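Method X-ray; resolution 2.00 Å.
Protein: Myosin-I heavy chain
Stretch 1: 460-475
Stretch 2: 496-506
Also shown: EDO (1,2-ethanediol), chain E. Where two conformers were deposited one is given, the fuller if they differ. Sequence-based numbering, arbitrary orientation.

Stretch 1 460-475: TFQSISNVAFTDDTFC
Stretch 2, residues 496-506: SIASVYQFYSS

Tyr501 centres the contact, its chi1 of 180° (t) and chi2 of -84° laying the ring against stretch 1. Val467 CG1 (chi1 m) sits 3.8 Å from the Tyr501 ring centroid, 19° off the normal, which identifies a CH-pi contact. Phe461 (chi1 -71°, chi2 -55°) turns its edge toward the same ring: centroids 5.3 Å apart, planes at 79°, Phe461 CE1 to Tyr501 CE2 3.5 Å. Phe461 CZ also meets Tyr504 CB at 3.5 Å, and Ser505 CB covers one Phe461 face, 4.0 Å from its centroid.

Farther along, Ile497 (m, t) places CG2 3.5 Å from the Phe474 centroid, 1° off the normal; Phe474 is t, with chi2 52°. Phe469 (chi1 -60°, chi2 -87°) brings CE1 within 3.8 Å of Ile497 CG2 and CZ within 3.6 Å of Ala498 CB.

The helix that enters stretch 2 from earlier in the chain runs nearly antiparallel to the strand through Val467 and Ala468, with 169° between their N-to-C directions and axes 10.1 Å apart at closest approach. Across the stretches the nearest CA pairs are Phe461 CA to Ser505 CA at 5.8 Å, Phe474 CA to Ile497 CA at 7.8 Å and Phe469 CA to Ala498 CA at 8.3 Å. The first strand pairs with the strand from Thr473, which continues beyond Cys475, through Ala468 N to Cys475 O and Cys475 N to Ala468 O, both 2.8 Å; a type I turn spans Phe461 to Ile464.

At the polar edge, Ile464 CG2 lies 3.4 Å from Tyr501 OH, and Ser505 OG (chi1 p) donates to Tyr501 O at 3.0 Å. No hydrogen bond crosses the contact, which buries 506 Å² with both sides summed.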

# COMPACT_ATOMS: atom_id res chain seq x y z
N THR A 460 16.96 -20.66 14.56
CA THR A 460 16.29 -20.03 15.70
C THR A 460 16.69 -18.57 15.75
O THR A 460 17.75 -18.21 15.21
CB THR A 460 16.69 -20.72 17.02
OG1 THR A 460 18.08 -20.53 17.23
CG2 THR A 460 16.34 -22.18 17.06
N PHE A 461 15.90 -17.73 16.42
CA PHE A 461 16.26 -16.33 16.58
C PHE A 461 17.56 -16.16 17.38
O PHE A 461 18.34 -15.24 17.09
CB PHE A 461 15.12 -15.54 17.21
CG PHE A 461 13.94 -15.35 16.27
CD1 PHE A 461 14.12 -14.76 15.02
CD2 PHE A 461 12.66 -15.71 16.66
CE1 PHE A 461 13.02 -14.56 14.16
CE2 PHE A 461 11.57 -15.50 15.82
CZ PHE A 461 11.76 -14.92 14.57
N GLN A 462 17.80 -17.07 18.36
CA GLN A 462 19.00 -17.07 19.24
C GLN A 462 20.26 -17.20 18.40
O GLN A 462 21.26 -16.55 18.69
CB GLN A 462 18.93 -18.25 20.25
CG GLN A 462 17.78 -18.17 21.28
CD GLN A 462 16.39 -18.20 20.65
OE1 GLN A 462 16.05 -19.10 19.87
NE2 GLN A 462 15.60 -17.17 20.92
N SER A 463 20.20 -18.03 17.35
CA SER A 463 21.28 -18.33 16.43
C SER A 463 21.53 -17.26 15.34
O SER A 463 22.43 -17.44 14.52
CB SER A 463 21.05 -19.69 15.80
OG SER A 463 20.15 -19.60 14.71
N ILE A 464 20.74 -16.17 15.32
CA ILE A 464 20.87 -15.09 14.34
C ILE A 464 21.28 -13.84 15.09
O ILE A 464 20.50 -13.34 15.91
CB ILE A 464 19.60 -14.88 13.46
CG1 ILE A 464 19.22 -16.14 12.67
CG2 ILE A 464 19.78 -13.66 12.54
CD1 ILE A 464 17.68 -16.30 12.34
N SER A 465 22.51 -13.36 14.83
CA SER A 465 23.09 -12.16 15.46
C SER A 465 22.54 -10.87 14.86
O SER A 465 22.38 -9.89 15.58
CB SER A 465 24.62 -12.17 15.31
OG SER A 465 25.03 -12.51 14.00
N ASN A 466 22.27 -10.86 13.55
CA ASN A 466 21.74 -9.68 12.88
C ASN A 466 21.15 -10.00 11.51
O ASN A 466 21.36 -11.07 10.97
CB ASN A 466 22.84 -8.59 12.74
CG ASN A 466 22.37 -7.24 13.21
OD1 ASN A 466 21.35 -6.71 12.75
ND2 ASN A 466 23.10 -6.65 14.15
N VAL A 467 20.40 -9.05 10.97
CA VAL A 467 19.82 -9.19 9.64
C VAL A 467 20.19 -7.98 8.81
O VAL A 467 20.50 -6.92 9.36
CB VAL A 467 18.29 -9.46 9.64
CG1 VAL A 467 17.96 -10.80 10.28
CG2 VAL A 467 17.52 -8.31 10.29
N ALA A 468 20.12 -8.13 7.49
CA ALA A 468 20.40 -7.04 6.55
C ALA A 468 19.49 -7.17 5.36
O ALA A 468 19.04 -8.28 5.03
CB ALA A 468 21.85 -7.09 6.09
N PHE A 469 19.24 -6.04 4.69
CA PHE A 469 18.37 -5.96 3.53
C PHE A 469 18.98 -5.18 2.38
O PHE A 469 19.75 -4.23 2.59
CB PHE A 469 17.04 -5.27 3.96
CG PHE A 469 16.27 -5.99 5.04
CD1 PHE A 469 15.36 -6.99 4.72
CD2 PHE A 469 16.45 -5.66 6.39
CE1 PHE A 469 14.63 -7.65 5.73
CE2 PHE A 469 15.75 -6.34 7.39
CZ PHE A 469 14.88 -7.35 7.06
N THR A 470 18.62 -5.57 1.16
CA THR A 470 18.95 -4.85 -0.07
C THR A 470 17.61 -4.71 -0.80
O THR A 470 16.62 -5.27 -0.33
CB THR A 470 20.04 -5.50 -0.97
OG1 THR A 470 19.49 -6.55 -1.76
CG2 THR A 470 21.30 -5.96 -0.22
N ASP A 471 17.57 -3.96 -1.92
CA ASP A 471 16.32 -3.83 -2.69
C ASP A 471 15.81 -5.18 -3.26
O ASP A 471 14.63 -5.28 -3.57
CB ASP A 471 16.40 -2.75 -3.79
CG ASP A 471 17.71 -2.66 -4.56
OD1 ASP A 471 18.58 -3.56 -4.40
OD2 ASP A 471 17.88 -1.68 -5.33
N ASP A 472 16.65 -6.21 -3.33
CA ASP A 472 16.23 -7.51 -3.84
C ASP A 472 16.65 -8.71 -2.94
O ASP A 472 16.52 -9.87 -3.38
CB ASP A 472 16.72 -7.70 -5.30
CG ASP A 472 18.23 -7.75 -5.49
OD1 ASP A 472 18.97 -7.56 -4.49
OD2 ASP A 472 18.67 -7.99 -6.64
N THR A 473 17.15 -8.46 -1.71
CA THR A 473 17.53 -9.58 -0.83
C THR A 473 17.22 -9.36 0.63
O THR A 473 17.14 -8.23 1.11
CB THR A 473 19.03 -9.97 -0.93
OG1 THR A 473 19.83 -8.92 -0.38
CG2 THR A 473 19.50 -10.34 -2.35
N PHE A 474 17.10 -10.48 1.36
CA PHE A 474 17.00 -10.54 2.81
C PHE A 474 18.19 -11.40 3.25
O PHE A 474 18.46 -12.44 2.65
CB PHE A 474 15.64 -11.09 3.28
CG PHE A 474 15.53 -11.49 4.73
CD1 PHE A 474 15.91 -10.63 5.75
CD2 PHE A 474 15.01 -12.73 5.08
CE1 PHE A 474 15.79 -11.00 7.09
CE2 PHE A 474 14.89 -13.10 6.42
CZ PHE A 474 15.26 -12.23 7.41
N CYS A 475 18.93 -10.94 4.26
CA CYS A 475 20.13 -11.62 4.76
C CYS A 475 20.10 -11.82 6.27
O CYS A 475 19.80 -10.87 6.99
CB CYS A 475 21.38 -10.86 4.32
SG CYS A 475 22.92 -11.55 4.94
N SER A 496 8.16 -5.57 4.58
CA SER A 496 7.29 -6.51 5.31
C SER A 496 8.14 -7.51 6.09
O SER A 496 7.81 -7.84 7.23
CB SER A 496 6.41 -7.27 4.33
OG SER A 496 5.46 -6.40 3.76
N ILE A 497 9.22 -8.01 5.49
CA ILE A 497 10.08 -8.99 6.17
C ILE A 497 10.70 -8.39 7.42
O ILE A 497 10.71 -9.05 8.45
CB ILE A 497 11.16 -9.60 5.24
CG1 ILE A 497 10.50 -10.44 4.15
CG2 ILE A 497 12.14 -10.47 6.06
CD1 ILE A 497 11.40 -10.77 3.00
N ALA A 498 11.20 -7.12 7.33
CA ALA A 498 11.79 -6.47 8.51
C ALA A 498 10.76 -6.32 9.65
O ALA A 498 11.07 -6.57 10.79
CB ALA A 498 12.34 -5.10 8.12
N SER A 499 9.53 -5.91 9.32
CA SER A 499 8.48 -5.74 10.33
C SER A 499 8.14 -7.10 11.03
O SER A 499 8.08 -7.16 12.26
CB SER A 499 7.25 -5.10 9.69
OG SER A 499 6.05 -5.50 10.33
N VAL A 500 7.93 -8.17 10.25
CA VAL A 500 7.62 -9.51 10.81
C VAL A 500 8.81 -10.04 11.60
O VAL A 500 8.64 -10.48 12.74
CB VAL A 500 7.14 -10.48 9.70
CG1 VAL A 500 7.01 -11.90 10.23
CG2 VAL A 500 5.83 -10.00 9.11
N TYR A 501 10.01 -10.03 11.00
CA TYR A 501 11.20 -10.47 11.72
C TYR A 501 11.41 -9.63 13.04
O TYR A 501 11.59 -10.22 14.09
CB TYR A 501 12.48 -10.40 10.82
CG TYR A 501 13.72 -10.86 11.56
CD1 TYR A 501 14.44 -9.99 12.37
CD2 TYR A 501 14.13 -12.19 11.50
CE1 TYR A 501 15.53 -10.43 13.11
CE2 TYR A 501 15.23 -12.63 12.22
CZ TYR A 501 15.92 -11.75 13.04
OH TYR A 501 17.03 -12.17 13.74
N GLN A 502 11.37 -8.30 12.98
CA GLN A 502 11.55 -7.48 14.20
C GLN A 502 10.55 -7.87 15.31
O GLN A 502 10.96 -8.07 16.45
CB GLN A 502 11.45 -5.97 13.88
CG GLN A 502 11.44 -5.03 15.12
CD GLN A 502 12.67 -5.12 16.02
OE1 GLN A 502 12.58 -4.87 17.23
NE2 GLN A 502 13.84 -5.43 15.47
N PHE A 503 9.27 -8.04 14.94
CA PHE A 503 8.23 -8.37 15.93
C PHE A 503 8.52 -9.65 16.67
O PHE A 503 8.51 -9.65 17.90
CB PHE A 503 6.81 -8.39 15.33
CG PHE A 503 5.73 -8.60 16.37
CD1 PHE A 503 5.37 -9.88 16.79
CD2 PHE A 503 5.08 -7.51 16.94
CE1 PHE A 503 4.38 -10.06 17.76
CE2 PHE A 503 4.09 -7.70 17.91
CZ PHE A 503 3.74 -8.97 18.31
N TYR A 504 8.77 -10.73 15.93
CA TYR A 504 9.01 -12.03 16.55
C TYR A 504 10.35 -12.16 17.28
O TYR A 504 10.40 -12.73 18.37
CB TYR A 504 8.86 -13.13 15.51
CG TYR A 504 7.44 -13.58 15.21
CD1 TYR A 504 6.60 -14.02 16.23
CD2 TYR A 504 7.00 -13.71 13.89
CE1 TYR A 504 5.32 -14.52 15.94
CE2 TYR A 504 5.75 -14.24 13.60
CZ TYR A 504 4.92 -14.66 14.62
OH TYR A 504 3.69 -15.19 14.30
N SER A 505 11.44 -11.66 16.66
CA SER A 505 12.76 -11.77 17.26
C SER A 505 12.89 -10.94 18.53
O SER A 505 13.65 -11.31 19.40
CB SER A 505 13.85 -11.38 16.26
OG SER A 505 13.86 -9.99 16.03
N SER A 506 12.16 -9.81 18.63
CA SER A 506 12.27 -8.90 19.77
C SER A 506 11.62 -9.43 21.05
O SER A 506 11.79 -8.82 22.11
CB SER A 506 11.76 -7.51 19.42
OG SER A 506 10.35 -7.50 19.24
C1 EDO E . 3.16 -7.36 9.12
O1 EDO E . 1.75 -7.13 9.01
C2 EDO E . 3.94 -6.47 8.07
O2 EDO E . 4.01 -5.15 8.59